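Local coordinates for Cys-Gly metallodipeptidase DUG1 (PDB 4G1P), which hydrolyses the dipeptide Cys-Gly as a metal-dependent M20 peptidase and serves as the catalytic component of the yeast complex that degrades glutathione, at residues K94-V99 against G192-C197; Y100-V105 against M170-S175; T136-P141 against I198-W203. All blocks are in the same frame, centred on the assembly; numbering follows the deposited sequence.

Contact 1 (K94-V99 against G192-C197)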
loop_
_atom_site.group_PDB
_atom_site.type_symbol
_atom_site.label_atom_id
_atom_site.label_comp_id
_atom_site.label_asym_id
_atom_site.label_seq_id
_atom_site.Cartn_x
_atom_site.Cartn_y
_atom_site.Cartn_z
ATOM N N LYS A 94 -22.610 -48.449 -3.737
ATOM C CA LYS A 94 -21.265 -47.916 -3.638
ATOM C C LYS A 94 -21.177 -46.866 -2.545
ATOM O O LYS A 94 -22.176 -46.230 -2.199
ATOM C CB LYS A 94 -20.813 -47.340 -4.976
ATOM C CG LYS A 94 -20.618 -48.389 -6.059
ATOM C CD LYS A 94 -19.708 -47.857 -7.160
ATOM C CE LYS A 94 -19.434 -48.895 -8.230
ATOM N NZ LYS A 94 -20.417 -48.783 -9.326
ATOM N N LYS A 95 -19.987 -46.691 -1.984
ATOM C CA LYS A 95 -19.771 -45.593 -1.057
ATOM C C LYS A 95 -19.821 -44.238 -1.789
ATOM O O LYS A 95 -19.559 -44.140 -2.993
ATOM C CB LYS A 95 -18.442 -45.770 -0.330
ATOM C CG LYS A 95 -18.393 -47.003 0.533
ATOM C CD LYS A 95 -16.971 -47.286 0.995
ATOM C CE LYS A 95 -16.875 -48.588 1.793
ATOM N NZ LYS A 95 -15.484 -48.890 2.246
ATOM N N THR A 96 -20.171 -43.193 -1.061
ATOM C CA THR A 96 -20.184 -41.864 -1.646
ATOM C C THR A 96 -19.074 -40.982 -1.079
ATOM O O THR A 96 -19.031 -40.733 0.120
ATOM C CB THR A 96 -21.529 -41.196 -1.425
ATOM O OG1 THR A 96 -22.528 -41.938 -2.127
ATOM C CG2 THR A 96 -21.501 -39.775 -1.942
ATOM N N VAL A 97 -18.164 -40.530 -1.932
ATOM C CA VAL A 97 -17.128 -39.609 -1.480
ATOM C C VAL A 97 -17.395 -38.184 -1.958
ATOM O O VAL A 97 -17.594 -37.937 -3.146
ATOM C CB VAL A 97 -15.727 -40.033 -1.945
ATOM C CG1 VAL A 97 -14.690 -39.061 -1.418
ATOM C CG2 VAL A 97 -15.420 -41.428 -1.467
ATOM N N LEU A 98 -17.421 -37.251 -1.015
ATOM C CA LEU A 98 -17.542 -35.841 -1.351
ATOM C C LEU A 98 -16.145 -35.253 -1.455
ATOM O O LEU A 98 -15.326 -35.394 -0.526
ATOM C CB LEU A 98 -18.359 -35.099 -0.293
ATOM C CG LEU A 98 -18.421 -33.570 -0.388
ATOM C CD1 LEU A 98 -18.809 -33.164 -1.773
ATOM C CD2 LEU A 98 -19.432 -33.013 0.576
ATOM N N VAL A 99 -15.861 -34.622 -2.594
ATOM C CA VAL A 99 -14.612 -33.881 -2.737
ATOM C C VAL A 99 -14.868 -32.387 -2.794
ATOM O O VAL A 99 -15.775 -31.920 -3.486
ATOM C CB VAL A 99 -13.764 -34.334 -3.955
ATOM C CG1 VAL A 99 -13.305 -35.764 -3.767
ATOM C CG2 VAL A 99 -14.536 -34.176 -5.261
ATOM N N GLY A 192 -26.245 -38.624 1.663
ATOM C CA GLY A 192 -25.677 -39.960 1.618
ATOM C C GLY A 192 -24.167 -40.070 1.747
ATOM O O GLY A 192 -23.609 -41.162 1.602
ATOM N N VAL A 193 -23.506 -38.951 2.030
ATOM C CA VAL A 193 -22.051 -38.899 2.000
ATOM C C VAL A 193 -21.416 -39.815 3.042
ATOM O O VAL A 193 -21.826 -39.823 4.199
ATOM C CB VAL A 193 -21.538 -37.455 2.179
ATOM C CG1 VAL A 193 -20.041 -37.448 2.267
ATOM C CG2 VAL A 193 -21.998 -36.583 1.024
ATOM N N ASP A 194 -20.418 -40.589 2.628
ATOM C CA ASP A 194 -19.736 -41.491 3.546
ATOM C C ASP A 194 -18.363 -40.995 3.986
ATOM O O ASP A 194 -17.771 -41.523 4.929
ATOM C CB ASP A 194 -19.605 -42.880 2.923
ATOM C CG ASP A 194 -20.939 -43.482 2.598
ATOM O OD1 ASP A 194 -21.805 -43.503 3.496
ATOM O OD2 ASP A 194 -21.136 -43.901 1.442
ATOM N N ALA A 195 -17.856 -39.982 3.301
ATOM C CA ALA A 195 -16.486 -39.562 3.517
ATOM C C ALA A 195 -16.244 -38.309 2.723
ATOM O O ALA A 195 -16.900 -38.075 1.709
ATOM C CB ALA A 195 -15.513 -40.656 3.084
ATOM N N VAL A 196 -15.300 -37.506 3.197
ATOM C CA VAL A 196 -14.922 -36.290 2.515
ATOM C C VAL A 196 -13.415 -36.265 2.292
ATOM O O VAL A 196 -12.634 -36.526 3.215
ATOM C CB VAL A 196 -15.366 -35.058 3.299
ATOM C CG1 VAL A 196 -14.745 -33.786 2.708
ATOM C CG2 VAL A 196 -16.883 -34.975 3.313
ATOM N N CYS A 197 -13.020 -35.974 1.051
ATOM C CA CYS A 197 -11.620 -35.782 0.712
ATOM C C CYS A 197 -11.351 -34.361 0.208
ATOM O O CYS A 197 -12.142 -33.794 -0.557
ATOM C CB CYS A 197 -11.180 -36.779 -0.349
ATOM S SG CYS A 197 -9.411 -36.733 -0.534
HETATM O O HOH W 1 -23.594 -44.015 0.120
#
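L98 sits across from V196 on two neighbouring parallel strands, 96-99 and 195-197, whose short axes approach to 4.6 Å with 34° between their directions. They lie side by side in the six-stranded mixed sheet of the catalytic alpha/beta domain, with strand 162-168 pairing with 96-102 along its other edge. The ladder follows the usual parallel pattern: L98 reaches to the two residues flanking V196, its N donating to A195 O (2.9 Å) and its O accepting from C197 N (2.9 Å).

On one face of the sheet, L98 CB rests against V193 CG1 at 3.9 Å and also meets V196 CG2; L433 of helix 426-433 packs on all three residues. V97, V99, A195 and C197 point to the other face. There C197 CB lies 4.2 Å from V99 CG1, and Y471 and Y475 of helix 458-477 close over V97, A195 and C197.

Ahead of the ladder pair L98-V196, D194 holds T96 through both backbone and side chain. Its N donates to T96 O, while its CG, set anti to its own carbonyl carbon (chi1 -60°), brings OD2 to T96 N at 2.8 Å in a nearly straight bond (165°). OD2 is met from the anti side, somewhat out of the carboxylate plane, and a water 2.8 Å from the same D194 OD2 ties it to G192 O and T96 OG1.

Contact 2 (Y100-V105 against M170-S175); sequences YGHYDV and MEESGS. With ZN (zinc ion), chain B; GLY (glycine), chain D.
Y100 crosses E171 at about a right angle and puts its OH 3.5 Å from E171 CG, touching the stem of the glutamate and not its carboxylate. The same hydroxyl is hydrogen-bonded to E168 and accepts from a water that also donates to S175 OG. E168 bonds S175 OG as well, so the end of strand 162-168 and the loop beyond E171 meet at this hydroxyl.

At H102 the chain turns its side chain to the 170-175 loop, CG lying between the backbone N and the carbonyl carbon (chi1 69°). E171 CB sits over one face of the imidazole, 3.5 Å from the ring centroid, in a CH-pi contact. Because the E171 chain bends at chi2, its carboxylate stacks over the ring, the two planes 2° apart. ND1 helps set the ring's rotation by donating to D104 O at 3.1 Å, near the ring plane, though the bond is bent. E172 comes in differently: its carboxylate plane stands nearly perpendicular to the imidazole, with OE2 3.3 Å from H102 CE1.

D104 grips the loop backbone with both carboxylate oxygens. OD2 takes E172 N on its syn lone pair at 2.8 Å, while OD1 accepts from E171 N, so two successive amides share one carboxylate; S33 adds a further bond to OD2. V105 backs onto E172 CG with its carbonyl carbon.

With its backbone so fixed, E172 binds the zinc through OE2 at 2.1 Å and more loosely through OE1, which Q106 also bonds; the N of the bound glycine, D137 and H450 complete that site. E171, the probable proton acceptor, points OE2 to the glycine O at 3.1 Å. This is the His-X-Asp and Glu-Glu pairing of the M20 di-zinc peptidase active site.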
loop_
_atom_site.group_PDB
_atom_site.type_symbol
_atom_site.label_atom_id
_atom_site.label_comp_id
_atom_site.label_asym_id
_atom_site.label_seq_id
_atom_site.Cartn_x
_atom_site.Cartn_y
_atom_site.Cartn_z
ATOM N N TYR A 100 -14.057 -31.649 -2.047
ATOM C CA TYR A 100 -14.135 -30.195 -1.984
ATOM C C TYR A 100 -12.835 -29.565 -2.460
ATOM O O TYR A 100 -11.741 -30.096 -2.205
ATOM C CB TYR A 100 -14.394 -29.761 -0.551
ATOM C CG TYR A 100 -14.003 -28.334 -0.244
ATOM C CD1 TYR A 100 -12.696 -28.005 0.127
ATOM C CD2 TYR A 100 -14.945 -27.317 -0.291
ATOM C CE1 TYR A 100 -12.340 -26.711 0.397
ATOM C CE2 TYR A 100 -14.600 -26.022 -0.003
ATOM C CZ TYR A 100 -13.300 -25.724 0.339
ATOM O OH TYR A 100 -12.967 -24.432 0.626
ATOM N N GLY A 101 -12.964 -28.414 -3.120
ATOM C CA GLY A 101 -11.834 -27.603 -3.536
ATOM C C GLY A 101 -12.314 -26.192 -3.829
ATOM O O GLY A 101 -13.477 -25.851 -3.585
ATOM N N HIS A 102 -11.441 -25.352 -4.361
ATOM C CA HIS A 102 -11.862 -23.993 -4.637
ATOM C C HIS A 102 -11.286 -23.445 -5.919
ATOM O O HIS A 102 -10.112 -23.665 -6.244
ATOM C CB HIS A 102 -11.571 -23.065 -3.454
ATOM C CG HIS A 102 -10.115 -22.805 -3.201
ATOM N ND1 HIS A 102 -9.424 -21.778 -3.811
ATOM C CD2 HIS A 102 -9.236 -23.402 -2.357
ATOM C CE1 HIS A 102 -8.175 -21.775 -3.375
ATOM N NE2 HIS A 102 -8.037 -22.748 -2.489
ATOM N N TYR A 103 -12.125 -22.718 -6.644
ATOM C CA TYR A 103 -11.749 -22.247 -7.964
ATOM C C TYR A 103 -11.348 -20.777 -8.044
ATOM O O TYR A 103 -10.929 -20.323 -9.106
ATOM C CB TYR A 103 -12.844 -22.556 -8.965
ATOM C CG TYR A 103 -14.176 -21.908 -8.691
ATOM C CD1 TYR A 103 -14.407 -20.578 -9.031
ATOM C CD2 TYR A 103 -15.233 -22.639 -8.135
ATOM C CE1 TYR A 103 -15.643 -19.976 -8.801
ATOM C CE2 TYR A 103 -16.468 -22.049 -7.910
ATOM C CZ TYR A 103 -16.666 -20.710 -8.250
ATOM O OH TYR A 103 -17.883 -20.108 -8.039
ATOM N N ASP A 104 -11.489 -20.032 -6.949
ATOM C CA ASP A 104 -11.001 -18.660 -6.908
ATOM C C ASP A 104 -9.534 -18.732 -6.557
ATOM O O ASP A 104 -9.056 -19.793 -6.158
ATOM C CB ASP A 104 -11.758 -17.795 -5.894
ATOM C CG ASP A 104 -11.640 -18.317 -4.466
ATOM O OD1 ASP A 104 -12.003 -19.488 -4.210
ATOM O OD2 ASP A 104 -11.189 -17.551 -3.587
ATOM N N VAL A 105 -8.830 -17.609 -6.714
ATOM C CA VAL A 105 -7.371 -17.557 -6.593
ATOM C C VAL A 105 -6.895 -16.217 -6.046
ATOM O O VAL A 105 -7.572 -15.207 -6.186
ATOM C CB VAL A 105 -6.684 -17.759 -7.972
ATOM C CG1 VAL A 105 -6.937 -19.160 -8.520
ATOM C CG2 VAL A 105 -7.150 -16.705 -8.975
ATOM N N MET A 170 -14.885 -18.668 -2.997
ATOM C CA MET A 170 -14.603 -17.622 -2.026
ATOM C C MET A 170 -13.553 -18.062 -1.014
ATOM O O MET A 170 -13.432 -17.459 0.053
ATOM C CB MET A 170 -15.879 -17.193 -1.287
ATOM C CG MET A 170 -16.784 -16.231 -2.056
ATOM S SD MET A 170 -16.011 -14.641 -2.417
ATOM C CE MET A 170 -16.196 -13.783 -0.868
ATOM N N GLU A 171 -12.792 -19.105 -1.332
ATOM C CA GLU A 171 -11.849 -19.637 -0.345
ATOM C C GLU A 171 -10.770 -18.625 0.021
ATOM O O GLU A 171 -10.371 -18.535 1.177
ATOM C CB GLU A 171 -11.218 -20.943 -0.816
ATOM C CG GLU A 171 -10.695 -21.837 0.300
ATOM C CD GLU A 171 -9.207 -21.641 0.607
ATOM O OE1 GLU A 171 -8.570 -20.735 0.016
ATOM O OE2 GLU A 171 -8.673 -22.404 1.451
ATOM N N GLU A 172 -10.320 -17.853 -0.960
ATOM C CA GLU A 172 -9.276 -16.865 -0.715
ATOM C C GLU A 172 -9.858 -15.579 -0.116
ATOM O O GLU A 172 -9.142 -14.599 0.080
ATOM C CB GLU A 172 -8.500 -16.558 -2.008
ATOM C CG GLU A 172 -7.911 -17.775 -2.715
ATOM C CD GLU A 172 -6.683 -18.338 -2.003
ATOM O OE1 GLU A 172 -6.282 -17.785 -0.957
ATOM O OE2 GLU A 172 -6.115 -19.340 -2.487
ATOM N N SER A 173 -11.152 -15.605 0.177
ATOM C CA SER A 173 -11.863 -14.445 0.693
ATOM C C SER A 173 -12.819 -14.838 1.829
ATOM O O SER A 173 -13.966 -14.375 1.892
ATOM C CB SER A 173 -12.636 -13.754 -0.438
ATOM O OG SER A 173 -11.784 -13.433 -1.526
ATOM N N GLY A 174 -12.344 -15.710 2.717
ATOM C CA GLY A 174 -13.096 -16.084 3.903
ATOM C C GLY A 174 -14.114 -17.205 3.768
ATOM O O GLY A 174 -14.781 -17.527 4.746
ATOM N N SER A 175 -14.241 -17.799 2.582
ATOM C CA SER A 175 -15.216 -18.876 2.349
ATOM C C SER A 175 -16.607 -18.485 2.818
ATOM O O SER A 175 -17.303 -19.277 3.441
ATOM C CB SER A 175 -14.791 -20.171 3.047
ATOM O OG SER A 175 -13.569 -20.662 2.516
HETATM ZN ZN ZN B . -4.778 -19.913 -1.008
HETATM N N GLY D . -4.116 -21.012 1.242
HETATM C CA GLY D . -5.534 -20.767 1.063
HETATM C C GLY D . -5.990 -20.132 2.348
HETATM O O GLY D . -6.650 -20.762 3.170
HETATM O O HOH W 2 -12.364 -23.491 3.571
#

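Contact 3 (T136-P141 against I198-W203); sequences TDDTGP and ISDNYW. With ZN (zinc ion), chain B.
T136 OG1, at the edge of the Y202 ring, is held by D447 and by a water that donates to it at 2.9 Å and also to N201 O. Y202 closes this side of the contact: its CE2 meets T136 CG2, and its OH lies against D137 CB at 3.5 Å. I236 of the second subunit packs on Y202.

The peptide bond between D137 and D138 is cis, as is characteristic of M20 enzymes at the metal-bridging aspartate, and the two side chains go to different partners. D137, with CG anti to its backbone N (chi1 180°), carries OD2 to the zinc at 2.0 Å. Its other oxygen, OD1, stays 3.7 Å from D200 OD1, where the two carboxylates are turned 65° to each other.

D138 turns to D200. These two acids lie nearly face to face, their planes 24° apart, with D138 OD1 2.9 Å from D200 OD1 and 2.8 Å from S199 O. A second water donates to D200 OD1 at 3.0 Å and also to T136 O. At the next turn of the helix, P141 CB packs on S199, 3.4 Å from S199 O.

D137 bridges the two zincs, and D200 binds the second with it, so the metals probably offset the repulsion between these two carboxylates. For D138 and D200 a shared proton is possible, and the backbone N of H102, which donates to D138 OD2, would help to settle the pair.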
loop_
_atom_site.group_PDB
_atom_site.type_symbol
_atom_site.label_atom_id
_atom_site.label_comp_id
_atom_site.label_asym_id
_atom_site.label_seq_id
_atom_site.Cartn_x
_atom_site.Cartn_y
_atom_site.Cartn_z
ATOM N N THR A 136 -1.422 -24.586 -8.170
ATOM C CA THR A 136 -1.421 -25.477 -7.011
ATOM C C THR A 136 -2.513 -25.118 -5.993
ATOM O O THR A 136 -2.975 -25.971 -5.248
ATOM C CB THR A 136 -0.043 -25.529 -6.306
ATOM O OG1 THR A 136 0.064 -26.740 -5.557
ATOM C CG2 THR A 136 0.135 -24.366 -5.350
ATOM N N ASP A 137 -2.938 -23.862 -5.976
ATOM C CA ASP A 137 -3.867 -23.386 -4.965
ATOM C C ASP A 137 -4.967 -22.606 -5.662
ATOM O O ASP A 137 -4.881 -21.376 -5.748
ATOM C CB ASP A 137 -3.105 -22.493 -3.973
ATOM C CG ASP A 137 -3.988 -21.925 -2.866
ATOM O OD1 ASP A 137 -5.135 -22.376 -2.703
ATOM O OD2 ASP A 137 -3.519 -21.022 -2.138
ATOM N N ASP A 138 -6.008 -23.287 -6.148
ATOM C CA ASP A 138 -6.284 -24.701 -5.902
ATOM C C ASP A 138 -6.818 -25.345 -7.188
ATOM O O ASP A 138 -7.460 -26.389 -7.151
ATOM C CB ASP A 138 -7.351 -24.817 -4.796
ATOM C CG ASP A 138 -7.619 -26.271 -4.342
ATOM O OD1 ASP A 138 -6.659 -27.062 -4.166
ATOM O OD2 ASP A 138 -8.801 -26.616 -4.153
ATOM N N THR A 139 -6.556 -24.716 -8.329
ATOM C CA THR A 139 -7.193 -25.133 -9.583
ATOM C C THR A 139 -6.639 -26.456 -10.177
ATOM O O THR A 139 -7.393 -27.277 -10.698
ATOM C CB THR A 139 -7.175 -23.979 -10.614
ATOM O OG1 THR A 139 -7.847 -22.851 -10.051
ATOM C CG2 THR A 139 -7.876 -24.366 -11.883
ATOM N N GLY A 140 -5.330 -26.662 -10.082
ATOM C CA GLY A 140 -4.753 -27.937 -10.452
ATOM C C GLY A 140 -5.384 -29.124 -9.725
ATOM O O GLY A 140 -5.912 -30.041 -10.368
ATOM N N PRO A 141 -5.332 -29.118 -8.377
ATOM C CA PRO A 141 -5.901 -30.238 -7.619
ATOM C C PRO A 141 -7.394 -30.413 -7.886
ATOM O O PRO A 141 -7.824 -31.539 -8.121
ATOM C CB PRO A 141 -5.660 -29.832 -6.161
ATOM C CG PRO A 141 -4.488 -28.895 -6.223
ATOM C CD PRO A 141 -4.675 -28.135 -7.493
ATOM N N ILE A 198 -10.236 -33.784 0.638
ATOM C CA ILE A 198 -9.863 -32.446 0.212
ATOM C C ILE A 198 -8.428 -32.454 -0.259
ATOM O O ILE A 198 -7.543 -32.948 0.447
ATOM C CB ILE A 198 -9.977 -31.434 1.358
ATOM C CG1 ILE A 198 -11.432 -31.198 1.728
ATOM C CG2 ILE A 198 -9.350 -30.109 0.966
ATOM C CD1 ILE A 198 -11.597 -30.336 2.978
ATOM N N SER A 199 -8.196 -31.914 -1.452
ATOM C CA SER A 199 -6.850 -31.716 -1.937
ATOM C C SER A 199 -6.604 -30.224 -2.033
ATOM O O SER A 199 -6.932 -29.596 -3.030
ATOM C CB SER A 199 -6.691 -32.365 -3.302
ATOM O OG SER A 199 -5.341 -32.355 -3.700
ATOM N N ASP A 200 -6.031 -29.651 -0.989
ATOM C CA ASP A 200 -5.897 -28.209 -0.911
ATOM C C ASP A 200 -4.745 -27.807 -0.003
ATOM O O ASP A 200 -4.816 -26.804 0.702
ATOM C CB ASP A 200 -7.194 -27.603 -0.383
ATOM C CG ASP A 200 -7.441 -26.193 -0.900
ATOM O OD1 ASP A 200 -6.589 -25.645 -1.627
ATOM O OD2 ASP A 200 -8.495 -25.622 -0.567
ATOM N N ASN A 201 -3.694 -28.612 0.001
ATOM C CA ASN A 201 -2.461 -28.245 0.670
ATOM C C ASN A 201 -1.307 -28.928 -0.026
ATOM O O ASN A 201 -1.441 -29.304 -1.177
ATOM C CB ASN A 201 -2.510 -28.569 2.165
ATOM C CG ASN A 201 -2.559 -30.055 2.444
ATOM O OD1 ASN A 201 -3.302 -30.801 1.795
ATOM N ND2 ASN A 201 -1.751 -30.497 3.406
ATOM N N TYR A 202 -0.180 -29.094 0.661
ATOM C CA TYR A 202 1.075 -29.470 0.002
ATOM C C TYR A 202 1.852 -30.433 0.856
ATOM O O TYR A 202 1.601 -30.536 2.054
ATOM C CB TYR A 202 1.929 -28.215 -0.238
ATOM C CG TYR A 202 1.054 -27.019 -0.469
ATOM C CD1 TYR A 202 0.610 -26.243 0.602
ATOM C CD2 TYR A 202 0.595 -26.713 -1.743
ATOM C CE1 TYR A 202 -0.244 -25.171 0.396
ATOM C CE2 TYR A 202 -0.249 -25.646 -1.955
ATOM C CZ TYR A 202 -0.669 -24.875 -0.889
ATOM O OH TYR A 202 -1.521 -23.810 -1.104
ATOM N N TRP A 203 2.810 -31.120 0.238
ATOM C CA TRP A 203 3.782 -31.913 0.974
ATOM C C TRP A 203 4.508 -30.968 1.883
ATOM O O TRP A 203 4.599 -29.775 1.605
ATOM C CB TRP A 203 4.823 -32.522 0.041
ATOM C CG TRP A 203 4.309 -33.543 -0.890
ATOM C CD1 TRP A 203 3.034 -34.014 -0.970
ATOM C CD2 TRP A 203 5.062 -34.241 -1.888
ATOM N NE1 TRP A 203 2.942 -34.961 -1.964
ATOM C CE2 TRP A 203 4.175 -35.117 -2.543
ATOM C CE3 TRP A 203 6.397 -34.205 -2.295
ATOM C CZ2 TRP A 203 4.582 -35.958 -3.575
ATOM C CZ3 TRP A 203 6.798 -35.037 -3.322
ATOM C CH2 TRP A 203 5.893 -35.903 -3.948
HETATM ZN ZN ZN B . -4.778 -19.913 -1.008
HETATM O O HOH W 3 -1.179 -29.000 -4.266
HETATM O O HOH W 4 -3.640 -25.863 -2.254
#

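Overall arrangement
Along the chain the segments come in the order 94-99, 100-105, 136-141, 170-175, 192-197 and 198-203, so contact 2 falls within the span of contact 1 while contact 3 interlocks with both. Contact 1 pairs strands 96-102 and 195-198 inside the sheet; contacts 2 and 3 use the C-terminal ends of these strands and the loops beyond, joined by the start of helix 135-154 and the loop after strand 162-168. Contact 1 lies about 21 and 19 Å from contacts 2 and 3, centre to centre; those two are about 11 Å apart and share a zinc ion. Strand ends, loops and a helix start thus gather distant zinc ligands at the C-terminal end of the parallel strands.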